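Local coordinates for alkyl hydroperoxide reductase E (Mycobacterium tuberculosis, PDB 5C04), which probably reduces hydrogen peroxide and organic hydroperoxides to water and alcohols, taking its reducing equivalents from mycoredoxin, at residues Pro58-Asp63 / Arg143-Ala148; Val22-Tyr27 / Val33-His38; Thr43-Gly48 / Gly137-Gln142; Val107-Ala112 / Met133-Glu138. The protein carries 1 engineered substitution. All coordinates share one frame; numbering follows the deposited sequence.

Contact 2 lies nearest the centre of the chain and is wholly apolar, whereas contacts 3 and 4 are surface contacts and contact 1 is partly buried. Contacts 1 and 2 meet through strand 32-37: Leu-34 of that strand packs under Phe-60 and Trp-145. Contacts 3 and 4 share Gly-137 and Glu-138, and their centres are about 12 Å apart. Arg-140 joins contact 3 to contact 2 through a probable hydrogen bond to Phe-37 O. No contact has a hydrogen bond across its segments. Toward the surface, however, carbonyls, a carboxylate or amides take the places that aliphatic groups fill in contact 2.

Contact 1. Residues Pro58-Asp63 / Arg143-Ala148; sequences PEFEND and RLWTDA
The carbonyl oxygen of Arg-143 is gripped by two donors, one of them OG1 of Thr-146, the residue that Glu-59 and Phe-60 touch. The hydroxyl Thr-146 OG1 lies 3.1 Å from Arg-143 O and above the carbonyl plane. Asp-147 N reaches Arg-143 O from the same face, at 3.0 Å. With OG1 between the backbone N and the carbonyl carbon (chi1 55°), Thr-146 is left with its methyl for the loop. Thr-146 CG2 stands 3.4 Å from Phe-60 CE1, approaching the ring obliquely. Thr-146 CG2 is equally near OE1 of the exposed Glu-59, at 3.4 Å, so one methyl meets a ring and a carboxylate. In the thioredoxin fold of this peroxiredoxin, the last helix, 143-150, lies against the central sheet. Here it also meets the loop between helix 44-55 and strand 65-71. Deeper in, Phe-60 CE1 is 3.9 Å from Trp-145 CB and near the indole plane, at its edge. Both aromatic side chains rest on Leu-34 of strand 32-37, while Trp-145 NE1 bonds to Glu-132. Within the loop, Asn-62 ND2 donates to Pro-58 O at 3.1 Å, with a nearly straight N-H...O angle of 169°.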
loop_
_atom_site.group_PDB
_atom_site.type_symbol
_atom_site.label_atom_id
_atom_site.label_comp_id
_atom_site.label_asym_id
_atom_site.label_seq_id
_atom_site.Cartn_x
_atom_site.Cartn_y
_atom_site.Cartn_z
ATOM N N PRO A 58 24.749 -7.527 -9.022
ATOM C CA PRO A 58 25.995 -8.005 -8.412
ATOM C C PRO A 58 26.916 -6.891 -7.889
ATOM O O PRO A 58 27.797 -7.164 -7.048
ATOM C CB PRO A 58 26.649 -8.762 -9.557
ATOM C CG PRO A 58 25.512 -9.218 -10.414
ATOM C CD PRO A 58 24.586 -8.039 -10.392
ATOM N N GLU A 59 26.730 -5.660 -8.354
ATOM C CA GLU A 59 27.476 -4.513 -7.838
ATOM C C GLU A 59 26.990 -4.061 -6.455
ATOM O O GLU A 59 27.702 -3.378 -5.736
ATOM C CB GLU A 59 27.403 -3.347 -8.816
ATOM C CG GLU A 59 27.902 -3.705 -10.211
ATOM C CD GLU A 59 27.877 -2.534 -11.170
ATOM O OE1 GLU A 59 27.839 -1.371 -10.698
ATOM O OE2 GLU A 59 27.902 -2.783 -12.402
ATOM N N PHE A 60 25.776 -4.457 -6.082
ATOM C CA PHE A 60 25.165 -4.031 -4.833
ATOM C C PHE A 60 24.943 -5.133 -3.810
ATOM O O PHE A 60 24.843 -4.847 -2.619
ATOM C CB PHE A 60 23.814 -3.378 -5.147
ATOM C CG PHE A 60 23.914 -2.207 -6.083
ATOM C CD1 PHE A 60 24.532 -1.043 -5.674
ATOM C CD2 PHE A 60 23.395 -2.267 -7.354
ATOM C CE1 PHE A 60 24.639 0.044 -6.521
ATOM C CE2 PHE A 60 23.476 -1.169 -8.215
ATOM C CZ PHE A 60 24.108 -0.012 -7.793
ATOM N N GLU A 61 24.805 -6.367 -4.285
ATOM C CA GLU A 61 24.541 -7.511 -3.437
ATOM C C GLU A 61 25.612 -8.529 -3.768
ATOM O O GLU A 61 25.569 -9.163 -4.823
ATOM C CB GLU A 61 23.136 -8.068 -3.723
ATOM C CG GLU A 61 22.610 -9.102 -2.751
ATOM C CD GLU A 61 21.264 -9.641 -3.200
ATOM O OE1 GLU A 61 21.262 -10.431 -4.177
ATOM O OE2 GLU A 61 20.224 -9.264 -2.599
ATOM N N ASN A 62 26.567 -8.674 -2.851
ATOM C CA ASN A 62 27.785 -9.473 -3.063
ATOM C C ASN A 62 28.405 -9.804 -1.701
ATOM O O ASN A 62 27.750 -9.639 -0.680
ATOM C CB ASN A 62 28.744 -8.718 -3.995
ATOM C CG ASN A 62 29.116 -7.333 -3.486
ATOM O OD1 ASN A 62 29.490 -7.145 -2.315
ATOM N ND2 ASN A 62 29.016 -6.344 -4.374
ATOM N N ASP A 63 29.650 -10.276 -1.684
ATOM C CA ASP A 63 30.315 -10.627 -0.421
ATOM C C ASP A 63 30.511 -9.444 0.530
ATOM O O ASP A 63 30.552 -9.640 1.747
ATOM C CB ASP A 63 31.678 -11.283 -0.694
ATOM C CG ASP A 63 31.558 -12.654 -1.350
ATOM O OD1 ASP A 63 30.477 -13.275 -1.263
ATOM O OD2 ASP A 63 32.566 -13.122 -1.934
ATOM N N ARG A 143 25.604 5.913 -9.816
ATOM C CA ARG A 143 27.070 5.948 -9.720
ATOM C C ARG A 143 27.575 6.333 -8.322
ATOM O O ARG A 143 28.604 5.870 -7.855
ATOM C CB ARG A 143 27.665 6.939 -10.729
ATOM C CG ARG A 143 27.283 6.746 -12.180
ATOM C CD ARG A 143 27.989 7.820 -13.012
ATOM N NE ARG A 143 27.662 9.163 -12.512
ATOM C CZ ARG A 143 28.429 10.249 -12.609
ATOM N NH1 ARG A 143 29.613 10.212 -13.225
ATOM N NH2 ARG A 143 27.994 11.396 -12.089
ATOM N N LEU A 144 26.822 7.193 -7.645
ATOM C CA LEU A 144 27.177 7.629 -6.314
ATOM C C LEU A 144 27.080 6.458 -5.327
ATOM O O LEU A 144 27.837 6.338 -4.363
ATOM C CB LEU A 144 26.294 8.803 -5.894
ATOM C CG LEU A 144 26.169 9.993 -6.875
ATOM C CD1 LEU A 144 25.170 11.016 -6.343
ATOM C CD2 LEU A 144 27.496 10.654 -7.168
ATOM N N TRP A 145 26.101 5.582 -5.565
ATOM C CA TRP A 145 25.902 4.447 -4.701
ATOM C C TRP A 145 27.020 3.436 -4.804
ATOM O O TRP A 145 27.551 3.006 -3.813
ATOM C CB TRP A 145 24.593 3.716 -5.076
ATOM C CG TRP A 145 23.337 4.560 -5.138
ATOM C CD1 TRP A 145 23.174 5.897 -4.812
ATOM C CD2 TRP A 145 22.033 4.088 -5.511
ATOM N NE1 TRP A 145 21.864 6.273 -5.018
ATOM C CE2 TRP A 145 21.141 5.174 -5.415
ATOM C CE3 TRP A 145 21.549 2.841 -5.923
ATOM C CZ2 TRP A 145 19.775 5.045 -5.694
ATOM C CZ3 TRP A 145 20.208 2.719 -6.193
ATOM C CH2 TRP A 145 19.350 3.815 -6.107
ATOM N N THR A 146 27.353 3.056 -6.032
ATOM C CA THR A 146 28.466 2.138 -6.228
ATOM C C THR A 146 29.775 2.748 -5.708
ATOM O O THR A 146 30.567 2.052 -5.098
ATOM C CB THR A 146 28.639 1.729 -7.698
ATOM O OG1 THR A 146 28.760 2.883 -8.519
ATOM C CG2 THR A 146 27.461 0.933 -8.193
ATOM N N ASP A 147 29.990 4.042 -5.931
ATOM C CA ASP A 147 31.199 4.691 -5.415
ATOM C C ASP A 147 31.286 4.631 -3.897
ATOM O O ASP A 147 32.336 4.381 -3.328
ATOM C CB ASP A 147 31.247 6.148 -5.862
ATOM C CG ASP A 147 32.426 6.885 -5.282
ATOM O OD1 ASP A 147 33.551 6.584 -5.730
ATOM O OD2 ASP A 147 32.239 7.689 -4.341
ATOM N N ALA A 148 30.156 4.873 -3.231
ATOM C CA ALA A 148 30.099 4.866 -1.787
ATOM C C ALA A 148 30.427 3.485 -1.212
ATOM O O ALA A 148 31.157 3.357 -0.235
ATOM C CB ALA A 148 28.707 5.319 -1.327
#

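Contact 2. Residues Val22-Tyr27 / Val33-His38; sequences VTLRGY and VLLVFH. Engineered in segment 33-38: His-38 (natural residue Phe).
The backbones come closest at Tyr-27 and Val-33, whose CA atoms are 7.4 Å apart, and no hydrogen bond joins the two segments. Side chains fill this gap. Val-33 sends one methyl to each of two partners: its CG1 is anti to the backbone N (chi1 -175°), which leaves CG2 beside that N. Val-33 CG2 sits 3.5 Å from Tyr-27 CB and almost as near the root of the ring, 3.6 Å from Tyr-27 CG. It approaches that ring obliquely, the two side chains running at about a right angle. The other methyl, Val-33 CG1, packs 4.1 Å from Leu-24 CD1. The same Leu-24 CD1 reaches further along the strand to Leu-35 CD2, at 4.3 Å. With CG anti to the backbone N (chi1 -178°), the end of Leu-24 comes nearer the strand than its CB direction alone would bring it.

In the short 3-10 segment 25-27, Tyr-27 N donates to Leu-24 O at 3.1 Å, tying the two partners of Val-33 together, and the same oxygen lies in the plane of the tyrosine ring, at its edge. The contact thus joins the turn after strand 21-23 to strand 32-37 of the central sheet. Tyr-105 touches Leu-24 and Leu-35, and Leu-68 of strand 65-71 lies against Tyr-27 and Val-33. At the other end of segment 33-38, the engineered His-38 packs on Cys-46. With only carbon atoms meeting across the segments, the attachment rests on hydrophobic burial and on the fit of the methyl branches, without a directional bond.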
loop_
_atom_site.group_PDB
_atom_site.type_symbol
_atom_site.label_atom_id
_atom_site.label_comp_id
_atom_site.label_asym_id
_atom_site.label_seq_id
_atom_site.Cartn_x
_atom_site.Cartn_y
_atom_site.Cartn_z
ATOM N N VAL A 22 13.577 -8.815 8.228
ATOM C CA VAL A 22 14.916 -8.315 7.933
ATOM C C VAL A 22 15.231 -7.222 8.934
ATOM O O VAL A 22 14.452 -6.303 9.117
ATOM C CB VAL A 22 14.953 -7.738 6.519
ATOM C CG1 VAL A 22 16.294 -7.060 6.251
ATOM C CG2 VAL A 22 14.674 -8.818 5.489
ATOM N N THR A 23 16.378 -7.343 9.621
ATOM C CA THR A 23 16.804 -6.319 10.580
ATOM C C THR A 23 18.091 -5.698 10.056
ATOM O O THR A 23 18.894 -6.381 9.436
ATOM C CB THR A 23 17.000 -6.907 12.001
ATOM O OG1 THR A 23 15.729 -7.274 12.544
ATOM C CG2 THR A 23 17.675 -5.912 12.965
ATOM N N LEU A 24 18.270 -4.399 10.278
ATOM C CA LEU A 24 19.504 -3.721 9.831
ATOM C C LEU A 24 20.728 -4.263 10.597
ATOM O O LEU A 24 21.780 -4.540 10.004
ATOM C CB LEU A 24 19.400 -2.213 10.049
ATOM C CG LEU A 24 20.602 -1.365 9.592
ATOM C CD1 LEU A 24 20.809 -1.499 8.098
ATOM C CD2 LEU A 24 20.461 0.101 9.977
ATOM N N ARG A 25 20.562 -4.406 11.907
ATOM C CA ARG A 25 21.664 -4.850 12.799
ATOM C C ARG A 25 22.246 -6.211 12.422
ATOM O O ARG A 25 23.447 -6.460 12.660
ATOM C CB ARG A 25 21.165 -4.876 14.239
ATOM C CG ARG A 25 22.251 -5.053 15.287
ATOM C CD ARG A 25 21.700 -4.680 16.644
ATOM N NE ARG A 25 21.611 -3.225 16.802
ATOM C CZ ARG A 25 22.480 -2.475 17.486
ATOM N NH1 ARG A 25 23.522 -3.021 18.089
ATOM N NH2 ARG A 25 22.297 -1.164 17.569
ATOM N N GLY A 26 21.421 -7.085 11.850
ATOM C CA GLY A 26 21.872 -8.382 11.326
ATOM C C GLY A 26 23.111 -8.324 10.439
ATOM O O GLY A 26 23.895 -9.272 10.400
ATOM N N TYR A 27 23.303 -7.208 9.741
ATOM C CA TYR A 27 24.418 -7.063 8.799
ATOM C C TYR A 27 25.724 -6.555 9.439
ATOM O O TYR A 27 26.789 -6.558 8.789
ATOM C CB TYR A 27 24.023 -6.131 7.652
ATOM C CG TYR A 27 22.926 -6.671 6.760
ATOM C CD1 TYR A 27 23.214 -7.566 5.730
ATOM C CD2 TYR A 27 21.591 -6.302 6.956
ATOM C CE1 TYR A 27 22.204 -8.049 4.899
ATOM C CE2 TYR A 27 20.586 -6.793 6.141
ATOM C CZ TYR A 27 20.893 -7.665 5.124
ATOM O OH TYR A 27 19.896 -8.145 4.304
ATOM N N VAL A 33 25.598 -1.825 3.923
ATOM C CA VAL A 33 24.193 -1.903 3.509
ATOM C C VAL A 33 23.782 -0.645 2.775
ATOM O O VAL A 33 23.868 0.464 3.317
ATOM C CB VAL A 33 23.256 -2.141 4.703
ATOM C CG1 VAL A 33 21.816 -2.343 4.216
ATOM C CG2 VAL A 33 23.673 -3.341 5.543
ATOM N N LEU A 34 23.255 -0.848 1.566
ATOM C CA LEU A 34 22.650 0.205 0.766
ATOM C C LEU A 34 21.151 0.173 1.060
ATOM O O LEU A 34 20.492 -0.852 0.812
ATOM C CB LEU A 34 22.862 -0.047 -0.724
ATOM C CG LEU A 34 22.275 0.985 -1.681
ATOM C CD1 LEU A 34 22.959 2.335 -1.592
ATOM C CD2 LEU A 34 22.305 0.453 -3.104
ATOM N N LEU A 35 20.661 1.280 1.588
ATOM C CA LEU A 35 19.206 1.467 1.846
ATOM C C LEU A 35 18.631 2.364 0.774
ATOM O O LEU A 35 19.017 3.543 0.671
ATOM C CB LEU A 35 18.976 2.135 3.198
ATOM C CG LEU A 35 19.554 1.405 4.413
ATOM C CD1 LEU A 35 19.262 2.180 5.678
ATOM C CD2 LEU A 35 19.031 -0.015 4.513
ATOM N N VAL A 36 17.724 1.802 -0.042
ATOM C CA VAL A 36 17.083 2.546 -1.131
ATOM C C VAL A 36 15.600 2.772 -0.766
ATOM O O VAL A 36 14.722 1.934 -1.035
ATOM C CB VAL A 36 17.223 1.829 -2.494
ATOM C CG1 VAL A 36 16.610 2.685 -3.605
ATOM C CG2 VAL A 36 18.715 1.502 -2.785
ATOM N N PHE A 37 15.345 3.905 -0.140
ATOM C CA PHE A 37 13.940 4.333 0.109
ATOM C C PHE A 37 13.344 4.787 -1.203
ATOM O O PHE A 37 14.014 5.447 -2.001
ATOM C CB PHE A 37 13.887 5.468 1.130
ATOM C CG PHE A 37 14.232 5.043 2.532
ATOM C CD1 PHE A 37 15.551 5.046 2.985
ATOM C CD2 PHE A 37 13.236 4.676 3.424
ATOM C CE1 PHE A 37 15.866 4.679 4.291
ATOM C CE2 PHE A 37 13.542 4.316 4.733
ATOM C CZ PHE A 37 14.851 4.305 5.154
ATOM N N HIS A 38 12.065 4.480 -1.435
ATOM C CA HIS A 38 11.421 4.963 -2.650
ATOM C C HIS A 38 9.919 5.094 -2.444
ATOM O O HIS A 38 9.360 4.425 -1.567
ATOM C CB HIS A 38 11.754 4.097 -3.857
ATOM C CG HIS A 38 11.163 2.747 -3.790
ATOM N ND1 HIS A 38 9.968 2.452 -4.415
ATOM C CD2 HIS A 38 11.520 1.635 -3.102
ATOM C CE1 HIS A 38 9.647 1.204 -4.153
ATOM N NE2 HIS A 38 10.561 0.684 -3.370
#

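Contact 3. Residues Thr43-Gly48 / Gly137-Gln142; sequences TGICQG and GEVRDQ
Ile-45 carries almost the whole of the close packing, touching three successive residues of the facing loop. Ile-45 CG2 lies 3.6 Å from Glu-138 O and 3.9 Å from Val-139 CG2, so one methyl meets both a carbonyl and an aliphatic branch. CG2 is the branch anti to the backbone N, while CG1 lies beside that N (chi1 -63°) and carries CD1 the other way, toward Gly-137. There Ile-45 CD1 stands 3.8 Å from Gly-137 O, with chi2 extended at 173°.

This packed patch itself lies at the surface, since its partners Gly-137 and Val-139 are exposed. The looser part is the end where Gly-48, also exposed, faces Gln-142. Gln-142 points its CB at the helix, yet its side chain makes no close contact with segment 43-48; its NE2 bonds instead to Glu-49 O, one residue further along the helix. Arg-140 likewise goes past the segment, bridging to Glu-49 OE1 and donating to Phe-37 O and Thr-119 OG1.

Helix 44-55 is the one that carries Cys-46, the active-site residue by similarity with related peroxiredoxins. The CB of Cys-46 points away from the loop, so the loop meets the residue just before the cysteine, Ile-45, and leaves the cysteine facing the other way, where Pro-39 and Arg-117 touch it. Across the two segments the match is methyl against methyl and methyl against carbonyl, with no hydrogen bond; Ile-45 therefore seats the loop by shape, and directional ties to the helix come from Arg-140 and Gln-142 reaching Glu-49.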
loop_
_atom_site.group_PDB
_atom_site.type_symbol
_atom_site.label_atom_id
_atom_site.label_comp_id
_atom_site.label_asym_id
_atom_site.label_seq_id
_atom_site.Cartn_x
_atom_site.Cartn_y
_atom_site.Cartn_z
ATOM N N THR A 43 4.983 2.387 -9.917
ATOM C CA THR A 43 5.065 3.717 -10.495
ATOM C C THR A 43 6.317 3.854 -11.364
ATOM O O THR A 43 7.303 3.132 -11.203
ATOM C CB THR A 43 4.989 4.841 -9.433
ATOM O OG1 THR A 43 6.118 4.773 -8.575
ATOM C CG2 THR A 43 3.712 4.778 -8.650
ATOM N N GLY A 44 6.293 4.804 -12.289
ATOM C CA GLY A 44 7.285 4.840 -13.378
ATOM C C GLY A 44 8.701 5.060 -12.955
ATOM O O GLY A 44 9.604 4.332 -13.375
ATOM N N ILE A 45 8.943 6.103 -12.182
ATOM C CA ILE A 45 10.302 6.414 -11.775
ATOM C C ILE A 45 10.853 5.322 -10.833
ATOM O O ILE A 45 11.982 4.858 -11.011
ATOM C CB ILE A 45 10.462 7.817 -11.173
ATOM C CG1 ILE A 45 10.108 8.869 -12.239
ATOM C CG2 ILE A 45 11.870 8.013 -10.645
ATOM C CD1 ILE A 45 10.075 10.265 -11.661
ATOM N N CYS A 46 10.064 4.881 -9.862
ATOM C CA CYS A 46 10.494 3.790 -8.971
ATOM C C CYS A 46 10.835 2.542 -9.778
ATOM O O CYS A 46 11.812 1.878 -9.478
ATOM C CB CYS A 46 9.413 3.470 -7.940
ATOM S SG CYS A 46 9.155 4.801 -6.727
ATOM N N GLN A 47 10.024 2.209 -10.778
ATOM C CA GLN A 47 10.300 1.066 -11.652
ATOM C C GLN A 47 11.653 1.237 -12.338
ATOM O O GLN A 47 12.468 0.302 -12.363
ATOM C CB GLN A 47 9.193 0.890 -12.707
ATOM C CG GLN A 47 9.376 -0.414 -13.502
ATOM C CD GLN A 47 8.824 -1.590 -12.759
ATOM O OE1 GLN A 47 7.645 -1.599 -12.387
ATOM N NE2 GLN A 47 9.669 -2.581 -12.470
ATOM N N GLY A 48 11.921 2.406 -12.859
ATOM C CA GLY A 48 13.183 2.645 -13.537
ATOM C C GLY A 48 14.348 2.472 -12.595
ATOM O O GLY A 48 15.388 1.909 -12.973
ATOM N N GLY A 137 9.722 13.331 -7.811
ATOM C CA GLY A 137 9.820 13.598 -9.242
ATOM C C GLY A 137 11.204 13.570 -9.835
ATOM O O GLY A 137 11.336 13.765 -11.044
ATOM N N GLU A 138 12.229 13.323 -9.013
ATOM C CA GLU A 138 13.609 13.283 -9.422
ATOM C C GLU A 138 14.075 11.833 -9.566
ATOM O O GLU A 138 13.385 10.910 -9.111
ATOM C CB GLU A 138 14.483 13.993 -8.394
ATOM C CG GLU A 138 14.260 15.502 -8.338
ATOM C CD GLU A 138 15.213 16.160 -7.365
ATOM O OE1 GLU A 138 14.948 16.090 -6.142
ATOM O OE2 GLU A 138 16.223 16.748 -7.834
ATOM N N VAL A 139 15.213 11.647 -10.217
ATOM C CA VAL A 139 15.860 10.352 -10.429
ATOM C C VAL A 139 17.265 10.401 -9.879
ATOM O O VAL A 139 18.019 11.322 -10.204
ATOM C CB VAL A 139 15.956 9.986 -11.935
ATOM C CG1 VAL A 139 16.554 8.590 -12.124
ATOM C CG2 VAL A 139 14.592 10.085 -12.550
ATOM N N ARG A 140 17.661 9.396 -9.091
ATOM C CA ARG A 140 18.983 9.375 -8.482
ATOM C C ARG A 140 20.048 8.896 -9.463
ATOM O O ARG A 140 19.742 8.191 -10.434
ATOM C CB ARG A 140 18.966 8.514 -7.221
ATOM C CG ARG A 140 18.134 9.130 -6.124
ATOM C CD ARG A 140 17.918 8.155 -4.986
ATOM N NE ARG A 140 16.825 7.256 -5.292
ATOM C CZ ARG A 140 16.171 6.558 -4.366
ATOM N NH1 ARG A 140 16.596 6.552 -3.105
ATOM N NH2 ARG A 140 15.117 5.850 -4.724
ATOM N N ASP A 141 21.293 9.297 -9.193
ATOM C CA ASP A 141 22.464 8.873 -9.940
ATOM C C ASP A 141 23.129 7.721 -9.185
ATOM O O ASP A 141 23.786 7.919 -8.165
ATOM C CB ASP A 141 23.416 10.070 -10.062
ATOM C CG ASP A 141 24.653 9.764 -10.867
ATOM O OD1 ASP A 141 24.855 8.606 -11.273
ATOM O OD2 ASP A 141 25.428 10.726 -11.078
ATOM N N GLN A 142 22.904 6.504 -9.676
ATOM C CA GLN A 142 23.372 5.310 -8.997
ATOM C C GLN A 142 24.912 5.123 -9.003
ATOM O O GLN A 142 25.446 4.364 -8.224
ATOM C CB GLN A 142 22.627 4.070 -9.502
ATOM C CG GLN A 142 21.116 4.196 -9.320
ATOM C CD GLN A 142 20.330 2.913 -9.560
ATOM O OE1 GLN A 142 20.900 1.837 -9.682
ATOM N NE2 GLN A 142 19.012 3.033 -9.636
#

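Contact 4. Residues Val107-Ala112 / Met133-Glu138; sequences VFNEQA and MKQPGE
Met-133 lies along Val-107, and the two side chains run antiparallel alongside one another where the CA atoms are 6.7 Å apart. From the start of the methionine, Met-133 CB is 4.2 Å from Val-107 CG1. The next atom, Met-133 CG, comes nearer the same branch, at 3.8 Å from Val-107 CG1. Met-133 SD then moves back along the valine and stands 3.7 Å from Val-107 CA. At the tip the chain bends (chi3 72°), and CE meets nothing of the facing segment.

The short, weakly bonded strand at about 108-109 and strand 128-134 flank strand 114-122, each pairing with it antiparallel, so this contact reaches over the intervening strand at the edge of the thioredoxin-fold sheet. Further along, Asn-109 ND2 is 4.1 Å from Pro-136 CG, and that nitrogen gives its hydrogen bond to Asn-116 OD1 of the strand between. Its other amide atom closes an Asx motif: Ala-112 N donates to Asn-109 OD1 at 3.1 Å, from above the carbonyl plane.

On the other segment, a type I turn from Gln-135 to Glu-138 includes Pro-136. Glu-138 N returns to Gln-135 O at 3.0 Å, while Gln-135 N meets Glu-138 OE1 at 2.8 Å, almost straight (175°) and on the anti side of the carboxylate. Beyond the pair, Phe-108 stacks edge-to-face with Trp-96 of the second subunit, whose NE1 bonds to Glu-110 O.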
loop_
_atom_site.group_PDB
_atom_site.type_symbol
_atom_site.label_atom_id
_atom_site.label_comp_id
_atom_site.label_asym_id
_atom_site.label_seq_id
_atom_site.Cartn_x
_atom_site.Cartn_y
_atom_site.Cartn_z
ATOM N N VAL A 107 13.422 10.951 5.848
ATOM C CA VAL A 107 13.145 11.000 4.413
ATOM C C VAL A 107 11.687 10.711 4.067
ATOM O O VAL A 107 11.397 10.335 2.933
ATOM C CB VAL A 107 14.077 10.048 3.626
ATOM C CG1 VAL A 107 15.527 10.474 3.794
ATOM C CG2 VAL A 107 13.889 8.609 4.064
ATOM N N PHE A 108 10.792 10.908 5.022
ATOM C CA PHE A 108 9.363 10.695 4.765
ATOM C C PHE A 108 8.760 11.988 4.230
ATOM O O PHE A 108 9.079 13.099 4.733
ATOM C CB PHE A 108 8.671 10.231 6.039
ATOM C CG PHE A 108 7.228 9.816 5.855
ATOM C CD1 PHE A 108 6.886 8.720 5.071
ATOM C CD2 PHE A 108 6.218 10.502 6.519
ATOM C CE1 PHE A 108 5.548 8.326 4.968
ATOM C CE2 PHE A 108 4.883 10.113 6.400
ATOM C CZ PHE A 108 4.564 9.043 5.601
ATOM N N ASN A 109 7.867 11.847 3.240
ATOM C CA ASN A 109 7.091 12.937 2.694
ATOM C C ASN A 109 5.741 12.967 3.404
ATOM O O ASN A 109 4.803 12.237 3.045
ATOM C CB ASN A 109 6.925 12.757 1.185
ATOM C CG ASN A 109 6.371 13.978 0.488
ATOM O OD1 ASN A 109 5.345 14.524 0.886
ATOM N ND2 ASN A 109 7.045 14.406 -0.574
ATOM N N GLU A 110 5.641 13.805 4.440
ATOM C CA GLU A 110 4.438 13.890 5.273
ATOM C C GLU A 110 3.172 14.286 4.525
ATOM O O GLU A 110 2.087 13.853 4.896
ATOM C CB GLU A 110 4.656 14.893 6.429
ATOM C CG GLU A 110 5.626 14.410 7.492
ATOM C CD GLU A 110 5.037 13.339 8.403
ATOM O OE1 GLU A 110 3.802 13.103 8.359
ATOM O OE2 GLU A 110 5.826 12.737 9.176
ATOM N N GLN A 111 3.294 15.095 3.487
ATOM C CA GLN A 111 2.160 15.559 2.712
ATOM C C GLN A 111 1.554 14.415 1.881
ATOM O O GLN A 111 0.346 14.224 1.830
ATOM C CB GLN A 111 2.617 16.720 1.811
ATOM C CG GLN A 111 3.216 17.908 2.587
ATOM C CD GLN A 111 4.748 17.990 2.602
ATOM O OE1 GLN A 111 5.466 16.987 2.542
ATOM N NE2 GLN A 111 5.254 19.214 2.696
ATOM N N ALA A 112 2.429 13.665 1.229
ATOM C CA ALA A 112 2.005 12.630 0.305
ATOM C C ALA A 112 1.877 11.230 0.923
ATOM O O ALA A 112 1.222 10.368 0.340
ATOM C CB ALA A 112 2.930 12.603 -0.885
ATOM N N MET A 133 18.886 12.663 -0.362
ATOM C CA MET A 133 17.427 12.609 -0.508
ATOM C C MET A 133 16.960 13.461 -1.656
ATOM O O MET A 133 17.110 14.686 -1.631
ATOM C CB MET A 133 16.707 13.052 0.763
ATOM C CG MET A 133 15.227 12.678 0.774
ATOM S SD MET A 133 14.239 13.532 2.021
ATOM C CE MET A 133 14.158 15.197 1.374
ATOM N N LYS A 134 16.408 12.808 -2.674
ATOM C CA LYS A 134 15.787 13.481 -3.798
ATOM C C LYS A 134 14.262 13.446 -3.681
ATOM O O LYS A 134 13.696 12.627 -2.947
ATOM C CB LYS A 134 16.269 12.860 -5.116
ATOM C CG LYS A 134 17.790 12.863 -5.272
ATOM C CD LYS A 134 18.356 14.264 -5.189
ATOM C CE LYS A 134 19.789 14.318 -5.700
ATOM N NZ LYS A 134 20.659 13.425 -4.888
ATOM N N GLN A 135 13.599 14.326 -4.415
ATOM C CA GLN A 135 12.150 14.376 -4.419
ATOM C C GLN A 135 11.533 13.261 -5.270
ATOM O O GLN A 135 12.216 12.621 -6.089
ATOM C CB GLN A 135 11.670 15.749 -4.901
ATOM C CG GLN A 135 12.086 16.896 -3.985
ATOM C CD GLN A 135 11.486 16.784 -2.595
ATOM O OE1 GLN A 135 10.275 16.687 -2.440
ATOM N NE2 GLN A 135 12.340 16.767 -1.576
ATOM N N PRO A 136 10.239 12.993 -5.072
ATOM C CA PRO A 136 9.612 11.910 -5.840
ATOM C C PRO A 136 9.696 12.092 -7.352
ATOM O O PRO A 136 9.747 11.116 -8.097
ATOM C CB PRO A 136 8.160 11.914 -5.338
ATOM C CG PRO A 136 8.275 12.419 -3.936
ATOM C CD PRO A 136 9.352 13.472 -4.001
ATOM N N GLY A 137 9.722 13.331 -7.811
ATOM C CA GLY A 137 9.820 13.598 -9.242
ATOM C C GLY A 137 11.204 13.570 -9.835
ATOM O O GLY A 137 11.336 13.765 -11.044
ATOM N N GLU A 138 12.229 13.323 -9.013
ATOM C CA GLU A 138 13.609 13.283 -9.422
ATOM C C GLU A 138 14.075 11.833 -9.566
ATOM O O GLU A 138 13.385 10.910 -9.111
ATOM C CB GLU A 138 14.483 13.993 -8.394
ATOM C CG GLU A 138 14.260 15.502 -8.338
ATOM C CD GLU A 138 15.213 16.160 -7.365
ATOM O OE1 GLU A 138 14.948 16.090 -6.142
ATOM O OE2 GLU A 138 16.223 16.748 -7.834
#